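Long-range contacts in uncharacterized protein (Bacillus thuringiensis serovar kurstaki, PDB 4XE8), which is a bacterial actin-like ParM protein that binds ADP and probably forms nucleotide-dependent filaments that segregate plasmid DNA: residues K8-G13 with E145-F150; N19-I24 with S35-T40; H74-S79 with T176-D181; S81-A86 with K121-H126; S133-A138 with I189-N194. The protein carries 2 engineered substitutions. All coordinates share one frame; numbering follows the deposited sequence.

How the contacts relate
Contacts 1, 2, 3 and 5 draw on one large mixed sheet, and helix 124-140 lies against it. Contact 2 is the nucleotide end: its K21 and K23 hold the phosphates of ADP. Contact 5 packs the helix on strand 188-197 and borders contact 1, where V148 N lies 2.6 Å from T192 O, and contact 3, where V177 N lies 2.9 Å from I189 O. Contact 2 meets the same helix segment through F36, its CZ 3.5 Å from S133 O. Contact 4, at the start of the helix, touches contact 2 where T40 CG2 is 3.2 Å from L125 O. The centres of contacts 1 and 5 are about 7 Å apart, those of 1 and 2 about 19 Å.

Contact 1 (K8-G13 with E145-F150); sequences KNMLLG and EVSVPF
M10 and S147 face each other as a single beta bridge, in which S147 bonds the residues on either side of M10. S147 N reaches N9 O at 3.0 Å, and L11 N reaches S147 O at 3.1 Å. On one side of this bridge the L11 side chain is turned to strand 145-151, its CB 4.1 Å from V146 CB and 4.0 Å from V148 CG2. M10 runs over S147 with its CG 3.5 Å from S147 O, then bends at chi3 (-113°), which brings CE to 3.8 Å from P149 CG. Beyond the bridge the backbones part and a water fills in: it donates to L11 O and P149 O and accepts from G13 N at 2.9 Å. In the next shell, N411 ND2 bonds both G13 O and P149 O, while A137 of helix 124-140 backs L11. Direct pairing thus gives way to a water-mediated link: the water takes up L11 O, to which P149 has no N-H to offer, together with G13 N and P149 O.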
# COMPACT_ATOMS: atom_id res chain seq x y z
N LYS A 8 -6.77 25.96 1.60
CA LYS A 8 -6.51 25.44 2.94
C LYS A 8 -7.75 24.73 3.48
O LYS A 8 -8.80 24.72 2.83
CB LYS A 8 -6.08 26.57 3.88
CG LYS A 8 -4.99 26.18 4.87
CD LYS A 8 -4.05 25.13 4.27
CE LYS A 8 -2.93 24.78 5.23
NZ LYS A 8 -1.95 23.84 4.61
N ASN A 9 -7.62 24.14 4.67
CA ASN A 9 -8.59 23.18 5.18
C ASN A 9 -8.74 22.06 4.17
O ASN A 9 -9.85 21.60 3.88
CB ASN A 9 -9.94 23.84 5.48
CG ASN A 9 -10.25 23.92 6.96
OD1 ASN A 9 -9.36 23.76 7.80
ND2 ASN A 9 -11.51 24.16 7.29
N MET A 10 -7.61 21.63 3.63
CA MET A 10 -7.57 20.68 2.52
C MET A 10 -6.53 19.59 2.75
O MET A 10 -5.38 19.88 3.06
CB MET A 10 -7.27 21.41 1.21
CG MET A 10 -6.94 20.50 0.04
SD MET A 10 -6.27 21.41 -1.37
CE MET A 10 -7.58 21.19 -2.57
N LEU A 11 -6.95 18.34 2.59
CA LEU A 11 -6.03 17.21 2.69
C LEU A 11 -5.57 16.78 1.30
O LEU A 11 -6.39 16.45 0.44
CB LEU A 11 -6.69 16.04 3.42
CG LEU A 11 -5.83 14.78 3.59
CD1 LEU A 11 -4.59 15.08 4.42
CD2 LEU A 11 -6.64 13.66 4.21
N LEU A 12 -4.26 16.79 1.09
CA LEU A 12 -3.67 16.41 -0.18
C LEU A 12 -3.09 15.00 -0.10
O LEU A 12 -2.11 14.78 0.59
CB LEU A 12 -2.57 17.40 -0.58
CG LEU A 12 -2.98 18.56 -1.49
CD1 LEU A 12 -2.10 19.77 -1.21
CD2 LEU A 12 -2.87 18.14 -2.94
N GLY A 13 -3.70 14.06 -0.82
CA GLY A 13 -3.26 12.68 -0.73
C GLY A 13 -3.37 11.86 -2.00
O GLY A 13 -4.13 12.18 -2.91
N GLU A 145 -12.08 19.60 9.47
CA GLU A 145 -12.86 19.65 8.24
C GLU A 145 -11.95 19.82 7.04
O GLU A 145 -11.30 20.85 6.88
CB GLU A 145 -13.90 20.78 8.30
CG GLU A 145 -14.58 21.06 6.96
CD GLU A 145 -15.73 22.05 7.08
OE1 GLU A 145 -15.51 23.14 7.64
OE2 GLU A 145 -16.85 21.74 6.62
N VAL A 146 -11.91 18.79 6.20
CA VAL A 146 -11.01 18.79 5.05
C VAL A 146 -11.72 18.50 3.73
O VAL A 146 -12.55 17.60 3.64
CB VAL A 146 -9.88 17.75 5.24
CG1 VAL A 146 -8.83 18.29 6.20
CG2 VAL A 146 -10.44 16.42 5.73
N SER A 147 -11.41 19.30 2.72
CA SER A 147 -11.80 18.97 1.36
C SER A 147 -10.72 18.06 0.78
O SER A 147 -9.54 18.38 0.85
CB SER A 147 -11.99 20.22 0.51
OG SER A 147 -10.81 20.99 0.45
N VAL A 148 -11.13 16.93 0.22
CA VAL A 148 -10.17 15.94 -0.24
C VAL A 148 -10.31 15.65 -1.73
O VAL A 148 -11.12 14.81 -2.13
CB VAL A 148 -10.30 14.62 0.54
CG1 VAL A 148 -9.17 13.66 0.17
CG2 VAL A 148 -10.29 14.88 2.04
N PRO A 149 -9.53 16.35 -2.56
CA PRO A 149 -9.48 16.00 -3.99
C PRO A 149 -8.91 14.60 -4.16
O PRO A 149 -7.81 14.32 -3.69
CB PRO A 149 -8.54 17.06 -4.58
CG PRO A 149 -7.71 17.52 -3.42
CD PRO A 149 -8.61 17.45 -2.22
N PHE A 150 -9.67 13.71 -4.80
CA PHE A 150 -9.30 12.31 -4.83
C PHE A 150 -8.33 11.97 -5.95
O PHE A 150 -8.68 12.01 -7.13
CB PHE A 150 -10.55 11.43 -4.95
CG PHE A 150 -10.30 9.98 -4.66
CD1 PHE A 150 -10.29 9.52 -3.35
CD2 PHE A 150 -10.06 9.08 -5.68
CE1 PHE A 150 -10.05 8.19 -3.08
CE2 PHE A 150 -9.82 7.75 -5.42
CZ PHE A 150 -9.81 7.30 -4.11
O HOH W 1 -6.42 14.85 -1.49

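Contact 2 (N19-I24 with S35-T40); sequences NIKAKI and SFAIPT. With ADP (adenosine-5'-diphosphate), chain C.
K21 stands beside A37 and reaches the phosphates of ADP. Its CB lies 3.9 Å from A37 CB, and CG, anti to the carbonyl carbon (chi1 -41°), comes within 3.9 Å of ADP O1B. CD rests on the same methyl, 3.8 Å from A37 CB. Bends at chi3 and chi4 then carry CE to 3.2 Å from ADP O1B, and NZ ends 2.8 Å from that oxygen, with a longer bond to the bridging O3A and a weak one to O1A. K23, on the same face, packs its CG against the same methyl, A37 CB; its NZ bonds O3B of the beta-phosphate (2.7 Å) and O1A of the alpha-phosphate, and A400 O takes a further bond from it. The two strands form the antiparallel beta hairpin of an actin-like nucleotide-binding domain, with A22-I38 and I24-F36 as hydrogen-bonded pairs. Magnesium lies about 4 Å from the K23 side chain. On the opposite face, I24 CG2 sits over the F36 ring, 3.6 Å from its centroid and 15° off the normal, a CH-pi contact. Past the strand end, T40 N bonds I20 O, and T40 OG1 is held by G18 O.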
# COMPACT_ATOMS: atom_id res chain seq x y z
N ASN A 19 -6.90 -5.30 -2.18
CA ASN A 19 -7.62 -6.26 -1.36
C ASN A 19 -6.92 -6.56 -0.04
O ASN A 19 -7.54 -7.08 0.89
CB ASN A 19 -7.84 -7.56 -2.13
CG ASN A 19 -9.07 -7.51 -3.01
OD1 ASN A 19 -9.63 -6.44 -3.25
ND2 ASN A 19 -9.49 -8.66 -3.51
N ILE A 20 -5.64 -6.24 0.05
CA ILE A 20 -4.89 -6.45 1.28
C ILE A 20 -4.95 -5.21 2.17
O ILE A 20 -5.41 -5.27 3.31
CB ILE A 20 -3.41 -6.79 1.01
CG1 ILE A 20 -3.30 -7.92 -0.02
CG2 ILE A 20 -2.71 -7.17 2.30
CD1 ILE A 20 -3.83 -9.25 0.48
N LYS A 21 -4.48 -4.09 1.63
CA LYS A 21 -4.43 -2.84 2.38
C LYS A 21 -5.01 -1.67 1.59
O LYS A 21 -5.05 -1.70 0.36
CB LYS A 21 -2.99 -2.50 2.79
CG LYS A 21 -2.16 -3.68 3.25
CD LYS A 21 -0.79 -3.22 3.74
CE LYS A 21 0.22 -3.14 2.60
NZ LYS A 21 0.52 -4.49 2.04
N ALA A 22 -5.46 -0.65 2.31
CA ALA A 22 -5.76 0.64 1.71
C ALA A 22 -4.62 1.59 2.05
O ALA A 22 -4.39 1.89 3.22
CB ALA A 22 -7.08 1.18 2.21
N LYS A 23 -3.89 2.04 1.04
CA LYS A 23 -2.69 2.84 1.27
C LYS A 23 -2.90 4.31 0.92
O LYS A 23 -3.57 4.63 -0.06
CB LYS A 23 -1.51 2.27 0.48
CG LYS A 23 -1.09 0.88 0.95
CD LYS A 23 0.28 0.48 0.42
CE LYS A 23 0.18 -0.13 -0.96
NZ LYS A 23 1.49 -0.72 -1.40
N ILE A 24 -2.31 5.19 1.72
CA ILE A 24 -2.42 6.62 1.50
C ILE A 24 -1.07 7.31 1.68
O ILE A 24 -0.32 7.01 2.61
CB ILE A 24 -3.46 7.26 2.45
CG1 ILE A 24 -3.53 8.78 2.24
CG2 ILE A 24 -3.14 6.93 3.89
CD1 ILE A 24 -4.39 9.50 3.26
N SER A 35 3.12 8.40 4.83
CA SER A 35 2.42 7.23 4.31
C SER A 35 2.07 6.22 5.39
O SER A 35 2.84 6.00 6.32
CB SER A 35 3.26 6.55 3.23
OG SER A 35 3.38 7.36 2.07
N PHE A 36 0.90 5.60 5.25
CA PHE A 36 0.52 4.46 6.07
C PHE A 36 -0.53 3.62 5.36
O PHE A 36 -1.03 4.01 4.30
CB PHE A 36 0.02 4.90 7.45
CG PHE A 36 -1.21 5.76 7.42
CD1 PHE A 36 -2.48 5.19 7.40
CD2 PHE A 36 -1.11 7.14 7.44
CE1 PHE A 36 -3.61 5.98 7.38
CE2 PHE A 36 -2.24 7.93 7.42
CZ PHE A 36 -3.49 7.35 7.39
N ALA A 37 -0.88 2.48 5.93
CA ALA A 37 -1.85 1.58 5.32
C ALA A 37 -2.85 1.05 6.33
O ALA A 37 -2.52 0.82 7.50
CB ALA A 37 -1.15 0.43 4.62
N ILE A 38 -4.09 0.86 5.88
CA ILE A 38 -5.13 0.25 6.70
C ILE A 38 -5.64 -1.02 6.03
O ILE A 38 -6.17 -0.95 4.92
CB ILE A 38 -6.31 1.21 6.95
CG1 ILE A 38 -5.84 2.44 7.73
CG2 ILE A 38 -7.43 0.50 7.69
CD1 ILE A 38 -6.95 3.39 8.10
N PRO A 39 -5.48 -2.17 6.70
CA PRO A 39 -5.92 -3.47 6.18
C PRO A 39 -7.38 -3.44 5.75
O PRO A 39 -8.21 -2.86 6.44
CB PRO A 39 -5.71 -4.41 7.37
CG PRO A 39 -4.61 -3.78 8.14
CD PRO A 39 -4.81 -2.30 8.00
N THR A 40 -7.68 -4.05 4.61
CA THR A 40 -9.05 -4.06 4.09
C THR A 40 -9.90 -5.04 4.89
O THR A 40 -10.31 -6.09 4.39
CB THR A 40 -9.09 -4.43 2.60
OG1 THR A 40 -8.07 -3.70 1.90
CG2 THR A 40 -10.44 -4.11 2.00
PB ADP C . 0.02 -4.25 -1.59
O1B ADP C . -0.79 -3.94 -0.35
O2B ADP C . -0.55 -5.35 -2.45
O3B ADP C . 0.45 -3.03 -2.37
PA ADP C . 2.75 -4.02 -0.87
O1A ADP C . 2.56 -2.83 0.05
O2A ADP C . 3.31 -3.79 -2.25
O3A ADP C . 1.39 -4.87 -1.01
O5' ADP C . 3.69 -5.07 -0.10
C5' ADP C . 4.28 -6.17 -0.80
C4' ADP C . 5.03 -7.03 0.21
O4' ADP C . 6.28 -6.42 0.54
C3' ADP C . 4.25 -7.17 1.51
O3' ADP C . 4.21 -8.56 1.86
C2' ADP C . 5.05 -6.42 2.55
O2' ADP C . 5.01 -7.09 3.81
C1' ADP C . 6.45 -6.41 1.96
N9 ADP C . 7.24 -5.23 2.39
C8 ADP C . 6.84 -3.95 2.40
N7 ADP C . 7.84 -3.14 2.87
C5 ADP C . 8.89 -3.92 3.17
C6 ADP C . 10.26 -3.73 3.70
N6 ADP C . 10.73 -2.50 4.02
N1 ADP C . 11.03 -4.83 3.86
C2 ADP C . 10.59 -6.06 3.55
N3 ADP C . 9.36 -6.31 3.06
C4 ADP C . 8.48 -5.30 2.86

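Contact 3 (H74-S79 with T176-D181); sequences HVRIIS and TVEFLD
R76 and E178 cross at a slant over one face of the strand pair, guanidinium and carboxylate planes 69° apart. NE meets E178 OE2 at 3.1 Å in a salt bridge: the oxygen lies in the guanidinium plane, yet the nitrogen approaches from above the carboxylate plane. The bend of R76 at chi3 (-43°) turns its head group past E178, so that L180 CD1 comes to lie over one guanidinium face. The same methyl also covers a face of the H74 ring, 4.1 Å from its centroid and offset toward the rim, a CH-pi contact. H74 NE2 is hydrogen-bonded to P46 O, while a water links ND1, 3.1 Å away, to D181 OD2. The backbones pair antiparallel in the large sheet of this actin-like domain, strand 74-78 lying between strands 88-93 and 173-179; R76-E178 and I78-T176 are the hydrogen-bonded pairs, and L180 N reaches H74 O at 2.7 Å beyond the last bridge. The face bearing V75, I77, V177 and F179 is apolar. V75 and F179 lie side by side and point the same way, V75 CG1 3.5 Å from F179 CD2, and V75 CB is 3.9 Å from V177 CG1. Helix 124-140 covers this face, A135 touching both V177 and F179 and I128 touching I77.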
# COMPACT_ATOMS: atom_id res chain seq x y z
N HIS A 74 -11.95 2.38 16.02
CA HIS A 74 -13.38 2.20 16.28
C HIS A 74 -14.08 3.50 15.91
O HIS A 74 -14.10 4.45 16.69
CB HIS A 74 -13.61 1.84 17.75
CG HIS A 74 -15.04 1.53 18.09
ND1 HIS A 74 -15.47 1.30 19.38
CD2 HIS A 74 -16.13 1.41 17.30
CE1 HIS A 74 -16.76 1.05 19.37
NE2 HIS A 74 -17.20 1.11 18.13
N VAL A 75 -14.66 3.54 14.72
CA VAL A 75 -15.18 4.79 14.18
C VAL A 75 -16.66 4.73 13.79
O VAL A 75 -17.17 3.68 13.40
CB VAL A 75 -14.38 5.24 12.94
CG1 VAL A 75 -12.96 5.58 13.32
CG2 VAL A 75 -14.41 4.16 11.86
N ARG A 76 -17.33 5.87 13.92
CA ARG A 76 -18.68 6.03 13.38
C ARG A 76 -18.59 6.77 12.06
O ARG A 76 -17.92 7.81 11.97
CB ARG A 76 -19.58 6.78 14.35
CG ARG A 76 -21.04 6.85 13.90
CD ARG A 76 -21.83 7.88 14.70
NE ARG A 76 -21.53 7.82 16.12
CZ ARG A 76 -21.99 6.89 16.95
NH1 ARG A 76 -22.79 5.93 16.49
NH2 ARG A 76 -21.66 6.92 18.23
N ILE A 77 -19.25 6.26 11.03
CA ILE A 77 -19.15 6.86 9.71
C ILE A 77 -20.52 7.24 9.15
O ILE A 77 -21.40 6.40 9.00
CB ILE A 77 -18.45 5.93 8.71
CG1 ILE A 77 -17.05 5.57 9.22
CG2 ILE A 77 -18.36 6.58 7.34
CD1 ILE A 77 -16.25 4.71 8.27
N ILE A 78 -20.69 8.52 8.84
CA ILE A 78 -21.93 9.02 8.26
C ILE A 78 -21.69 9.47 6.82
O ILE A 78 -21.05 10.49 6.58
CB ILE A 78 -22.51 10.18 9.08
CG1 ILE A 78 -22.85 9.70 10.49
CG2 ILE A 78 -23.74 10.75 8.39
CD1 ILE A 78 -23.10 10.82 11.47
N SER A 79 -22.19 8.69 5.87
CA SER A 79 -21.94 8.94 4.46
C SER A 79 -23.07 8.39 3.59
O SER A 79 -23.60 7.32 3.86
CB SER A 79 -20.60 8.31 4.04
OG SER A 79 -20.45 8.32 2.63
N THR A 176 -18.62 11.99 7.30
CA THR A 176 -18.19 12.30 8.65
C THR A 176 -17.67 11.05 9.34
O THR A 176 -18.34 10.02 9.37
CB THR A 176 -19.32 12.91 9.49
OG1 THR A 176 -19.74 14.15 8.90
CG2 THR A 176 -18.86 13.17 10.91
N VAL A 177 -16.46 11.14 9.89
CA VAL A 177 -15.87 10.03 10.63
C VAL A 177 -15.61 10.44 12.07
O VAL A 177 -14.87 11.38 12.34
CB VAL A 177 -14.54 9.56 9.99
CG1 VAL A 177 -13.94 8.43 10.81
CG2 VAL A 177 -14.77 9.13 8.56
N GLU A 178 -16.23 9.72 13.00
CA GLU A 178 -16.08 10.00 14.42
C GLU A 178 -15.32 8.88 15.11
O GLU A 178 -15.72 7.72 15.05
CB GLU A 178 -17.45 10.19 15.08
CG GLU A 178 -18.31 11.27 14.45
CD GLU A 178 -19.73 11.27 14.99
OE1 GLU A 178 -20.58 12.00 14.42
OE2 GLU A 178 -20.00 10.55 15.97
N PHE A 179 -14.22 9.23 15.78
CA PHE A 179 -13.44 8.24 16.53
C PHE A 179 -14.05 8.00 17.90
O PHE A 179 -14.22 8.93 18.69
CB PHE A 179 -11.99 8.69 16.66
CG PHE A 179 -11.25 8.77 15.36
CD1 PHE A 179 -11.25 9.93 14.61
CD2 PHE A 179 -10.57 7.67 14.87
CE1 PHE A 179 -10.57 10.00 13.41
CE2 PHE A 179 -9.89 7.73 13.67
CZ PHE A 179 -9.89 8.90 12.94
N LEU A 180 -14.38 6.74 18.18
CA LEU A 180 -15.01 6.37 19.44
C LEU A 180 -14.00 5.77 20.40
O LEU A 180 -14.32 5.46 21.55
CB LEU A 180 -16.16 5.39 19.18
CG LEU A 180 -17.17 5.88 18.15
CD1 LEU A 180 -18.21 4.80 17.84
CD2 LEU A 180 -17.85 7.16 18.63
N ASP A 181 -12.77 5.63 19.93
CA ASP A 181 -11.69 5.05 20.72
C ASP A 181 -10.35 5.44 20.11
O ASP A 181 -10.30 6.08 19.06
CB ASP A 181 -11.83 3.53 20.81
CG ASP A 181 -11.19 2.95 22.05
OD1 ASP A 181 -10.13 3.46 22.48
OD2 ASP A 181 -11.74 1.97 22.60
O HOH W 2 -9.99 5.00 16.57
O HOH W 3 -13.36 0.17 21.37

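Contact 4 (S81-A86 with K121-H126); sequences SLDGDA and KNKKLH
D83 and K123 make the charged part of the contact, a salt bridge with OD2 2.8 Å from K123 NZ. The ammonium comes to the anti lone pair of OD2, on the side away from the other carboxylate oxygen. K123 reaches it as a straight rod: its CG sits between the backbone N and the carbonyl carbon (chi1 52°), and the rest of the chain is fully extended. The same nitrogen gives a second bond, weak at 3.4 Å, to S81 O, so one ammonium ties a side chain and a backbone carbonyl of the loop. The apolar part involves L82, A86 and K124. L82 and K124 cross at about a right angle, L82 CD2 lying 3.9 Å from K124 CB, while A86 CB approaches the aliphatic chain of K124 at CD, 4.2 Å away. L82 also rests on L127 of the helix, and W91 of strand 88-93 backs both A86 and K124. S81 OG is hydrogen-bonded to M170 O. The arrangement joins the loop between strands 74-78 and 88-93 to the residues at the beginning of helix 124-140, a salt-bridged contact between a strand-connecting loop and the start of a helix packed on the sheet of the actin-like fold.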
# COMPACT_ATOMS: atom_id res chain seq x y z
N SER A 81 -22.56 7.49 0.64
CA SER A 81 -21.91 6.49 -0.20
C SER A 81 -22.12 5.10 0.39
O SER A 81 -21.82 4.09 -0.25
CB SER A 81 -20.41 6.79 -0.34
OG SER A 81 -20.20 8.04 -0.98
N LEU A 82 -22.64 5.06 1.61
CA LEU A 82 -23.01 3.81 2.26
C LEU A 82 -24.53 3.66 2.24
O LEU A 82 -25.25 4.65 2.23
CB LEU A 82 -22.47 3.75 3.69
CG LEU A 82 -20.95 3.83 3.84
CD1 LEU A 82 -20.56 3.66 5.30
CD2 LEU A 82 -20.27 2.78 2.98
N ASP A 83 -25.01 2.42 2.24
CA ASP A 83 -26.45 2.16 2.13
C ASP A 83 -26.92 1.05 3.06
O ASP A 83 -26.11 0.31 3.63
CB ASP A 83 -26.81 1.79 0.69
CG ASP A 83 -26.82 2.99 -0.24
OD1 ASP A 83 -27.81 3.75 -0.20
OD2 ASP A 83 -25.84 3.16 -1.00
N GLY A 84 -28.23 0.92 3.21
CA GLY A 84 -28.83 -0.13 4.01
C GLY A 84 -28.44 -0.02 5.47
O GLY A 84 -28.34 1.08 6.00
N ASP A 85 -28.20 -1.15 6.13
CA ASP A 85 -27.84 -1.16 7.54
C ASP A 85 -26.38 -0.77 7.75
O ASP A 85 -25.69 -1.33 8.60
CB ASP A 85 -28.12 -2.54 8.15
CG ASP A 85 -27.33 -3.64 7.47
OD1 ASP A 85 -27.18 -3.58 6.23
OD2 ASP A 85 -26.85 -4.55 8.18
N ALA A 86 -25.91 0.20 6.96
CA ALA A 86 -24.56 0.73 7.08
C ALA A 86 -24.56 2.23 6.86
O ALA A 86 -23.50 2.85 6.76
CB ALA A 86 -23.65 0.06 6.08
N LYS A 121 -21.43 -3.97 -4.21
CA LYS A 121 -22.18 -3.87 -2.96
C LYS A 121 -21.40 -4.52 -1.82
O LYS A 121 -21.93 -4.72 -0.72
CB LYS A 121 -23.56 -4.49 -3.11
CG LYS A 121 -24.09 -4.44 -4.54
CD LYS A 121 -25.60 -4.29 -4.59
CE LYS A 121 -26.01 -2.86 -4.28
NZ LYS A 121 -27.48 -2.66 -4.44
N ASN A 122 -20.15 -4.85 -2.09
CA ASN A 122 -19.16 -5.09 -1.05
C ASN A 122 -18.33 -3.81 -0.91
O ASN A 122 -17.20 -3.83 -0.44
CB ASN A 122 -18.26 -6.28 -1.39
CG ASN A 122 -18.83 -7.59 -0.88
OD1 ASN A 122 -19.57 -7.62 0.10
ND2 ASN A 122 -18.49 -8.69 -1.56
N LYS A 123 -18.94 -2.71 -1.33
CA LYS A 123 -18.27 -1.42 -1.42
C LYS A 123 -17.82 -0.87 -0.06
O LYS A 123 -16.84 -0.14 0.01
CB LYS A 123 -19.19 -0.40 -2.10
CG LYS A 123 -20.58 -0.32 -1.48
CD LYS A 123 -21.42 0.76 -2.14
CE LYS A 123 -22.79 0.86 -1.49
NZ LYS A 123 -23.62 1.94 -2.09
N LYS A 124 -18.54 -1.23 1.00
CA LYS A 124 -18.19 -0.73 2.33
C LYS A 124 -16.86 -1.33 2.80
O LYS A 124 -16.19 -0.76 3.65
CB LYS A 124 -19.30 -1.02 3.34
CG LYS A 124 -19.69 -2.48 3.48
CD LYS A 124 -20.77 -2.64 4.55
CE LYS A 124 -21.73 -3.77 4.22
NZ LYS A 124 -21.20 -5.10 4.60
N LEU A 125 -16.50 -2.48 2.23
CA LEU A 125 -15.20 -3.09 2.50
C LEU A 125 -14.06 -2.20 2.06
O LEU A 125 -12.97 -2.24 2.63
CB LEU A 125 -15.09 -4.45 1.79
CG LEU A 125 -15.40 -5.70 2.60
CD1 LEU A 125 -15.44 -6.92 1.70
CD2 LEU A 125 -14.36 -5.88 3.69
N HIS A 126 -14.30 -1.39 1.03
CA HIS A 126 -13.27 -0.52 0.48
C HIS A 126 -13.48 0.93 0.88
O HIS A 126 -12.51 1.65 1.15
CB HIS A 126 -13.24 -0.65 -1.04
CG HIS A 126 -13.07 -2.06 -1.52
ND1 HIS A 126 -11.84 -2.68 -1.60
CD2 HIS A 126 -13.98 -2.98 -1.93
CE1 HIS A 126 -12.00 -3.91 -2.05
NE2 HIS A 126 -13.29 -4.12 -2.25

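Contact 5 (S133-A138 with I189-N194); sequences SMAVAA and IKITIN
A135 and I189 meet at the tight end of the contact, where I189 CD1 presses on the helix backbone, 3.1 Å from A135 O, and lies 4.0 Å from A135 CB. The other branch of I189, CG2, is anti to the backbone N (chi1 -69° for CG1) and meets A138 CB at 3.9 Å, so the isoleucine spans one helical turn with its two arms. The small side chains of A135 and A138 probably let I189 come this near. I191 comes next, its CD1 3.7 Å from M134 CB and also near the backbone N of A135. The interface is helix on sheet, as in the actin-like fold: the axes of helix 133-138 and strand 189-193 approach to 8.9 Å at 120°, and the side-chain contacts are apolar. Toward I193 the packing thins to the end of M134, whose extended chain crosses both I191 and I193 at about right angles; SD lies 3.9 Å from I191 CG2, and CE is 3.9 Å from I193 CD1. F150 of strand 145-151 touches M134 as well. K190 and T192 turn to the other side of the strand, which is partly exposed, and there K190 NZ forms long, weak ion pairs with E145 and E174.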
# COMPACT_ATOMS: atom_id res chain seq x y z
N SER A 133 -8.83 6.24 6.50
CA SER A 133 -7.47 6.70 6.25
C SER A 133 -7.44 8.21 6.04
O SER A 133 -6.51 8.89 6.47
CB SER A 133 -6.87 5.99 5.04
OG SER A 133 -7.46 6.45 3.83
N MET A 134 -8.48 8.74 5.39
CA MET A 134 -8.61 10.17 5.20
C MET A 134 -8.76 10.87 6.55
O MET A 134 -8.15 11.91 6.79
CB MET A 134 -9.80 10.50 4.30
CG MET A 134 -9.65 10.04 2.86
SD MET A 134 -11.14 10.34 1.90
CE MET A 134 -10.63 9.75 0.29
N ALA A 135 -9.58 10.28 7.41
CA ALA A 135 -9.83 10.85 8.73
C ALA A 135 -8.58 10.82 9.60
O ALA A 135 -8.26 11.80 10.26
CB ALA A 135 -10.96 10.10 9.41
N VAL A 136 -7.88 9.69 9.59
CA VAL A 136 -6.65 9.55 10.36
C VAL A 136 -5.62 10.59 9.92
O VAL A 136 -4.96 11.22 10.75
CB VAL A 136 -6.05 8.14 10.21
CG1 VAL A 136 -4.63 8.09 10.76
CG2 VAL A 136 -6.94 7.11 10.91
N ALA A 137 -5.50 10.78 8.61
CA ALA A 137 -4.58 11.77 8.06
C ALA A 137 -4.95 13.18 8.51
O ALA A 137 -4.08 13.99 8.84
CB ALA A 137 -4.55 11.69 6.54
N ALA A 138 -6.25 13.46 8.53
CA ALA A 138 -6.75 14.77 8.94
C ALA A 138 -6.46 15.02 10.41
O ALA A 138 -6.07 16.12 10.80
CB ALA A 138 -8.24 14.89 8.66
N ILE A 189 -14.32 14.29 12.20
CA ILE A 189 -13.74 14.83 10.97
C ILE A 189 -14.75 14.81 9.82
O ILE A 189 -15.35 13.77 9.53
CB ILE A 189 -12.49 14.05 10.56
CG1 ILE A 189 -11.36 14.34 11.54
CG2 ILE A 189 -12.05 14.43 9.15
CD1 ILE A 189 -10.55 13.13 11.92
N LYS A 190 -14.93 15.96 9.18
CA LYS A 190 -15.88 16.10 8.09
C LYS A 190 -15.15 16.13 6.74
O LYS A 190 -14.49 17.12 6.41
CB LYS A 190 -16.73 17.36 8.28
CG LYS A 190 -17.71 17.61 7.15
CD LYS A 190 -18.43 18.93 7.34
CE LYS A 190 -19.22 19.32 6.10
NZ LYS A 190 -20.12 20.49 6.35
N ILE A 191 -15.26 15.05 5.99
CA ILE A 191 -14.56 14.90 4.71
C ILE A 191 -15.44 15.33 3.53
O ILE A 191 -16.58 14.88 3.41
CB ILE A 191 -14.10 13.45 4.50
CG1 ILE A 191 -13.20 13.00 5.66
CG2 ILE A 191 -13.39 13.29 3.17
CD1 ILE A 191 -13.01 11.50 5.73
N THR A 192 -14.90 16.19 2.67
CA THR A 192 -15.63 16.63 1.49
C THR A 192 -14.86 16.31 0.21
O THR A 192 -13.75 16.79 0.01
CB THR A 192 -15.92 18.15 1.53
OG1 THR A 192 -16.77 18.44 2.64
CG2 THR A 192 -16.60 18.59 0.24
N ILE A 193 -15.47 15.50 -0.65
CA ILE A 193 -14.85 15.14 -1.92
C ILE A 193 -15.65 15.70 -3.09
O ILE A 193 -16.71 15.18 -3.44
CB ILE A 193 -14.72 13.62 -2.08
CG1 ILE A 193 -14.02 13.01 -0.85
CG2 ILE A 193 -13.96 13.27 -3.35
CD1 ILE A 193 -13.85 11.51 -0.92
N ASN A 194 -15.13 16.76 -3.70
CA ASN A 194 -15.80 17.43 -4.82
C ASN A 194 -15.33 16.91 -6.17
O ASN A 194 -16.13 16.67 -7.07
CB ASN A 194 -15.56 18.94 -4.76
CG ASN A 194 -16.07 19.57 -3.49
OD1 ASN A 194 -17.23 19.37 -3.11
ND2 ASN A 194 -15.22 20.34 -2.82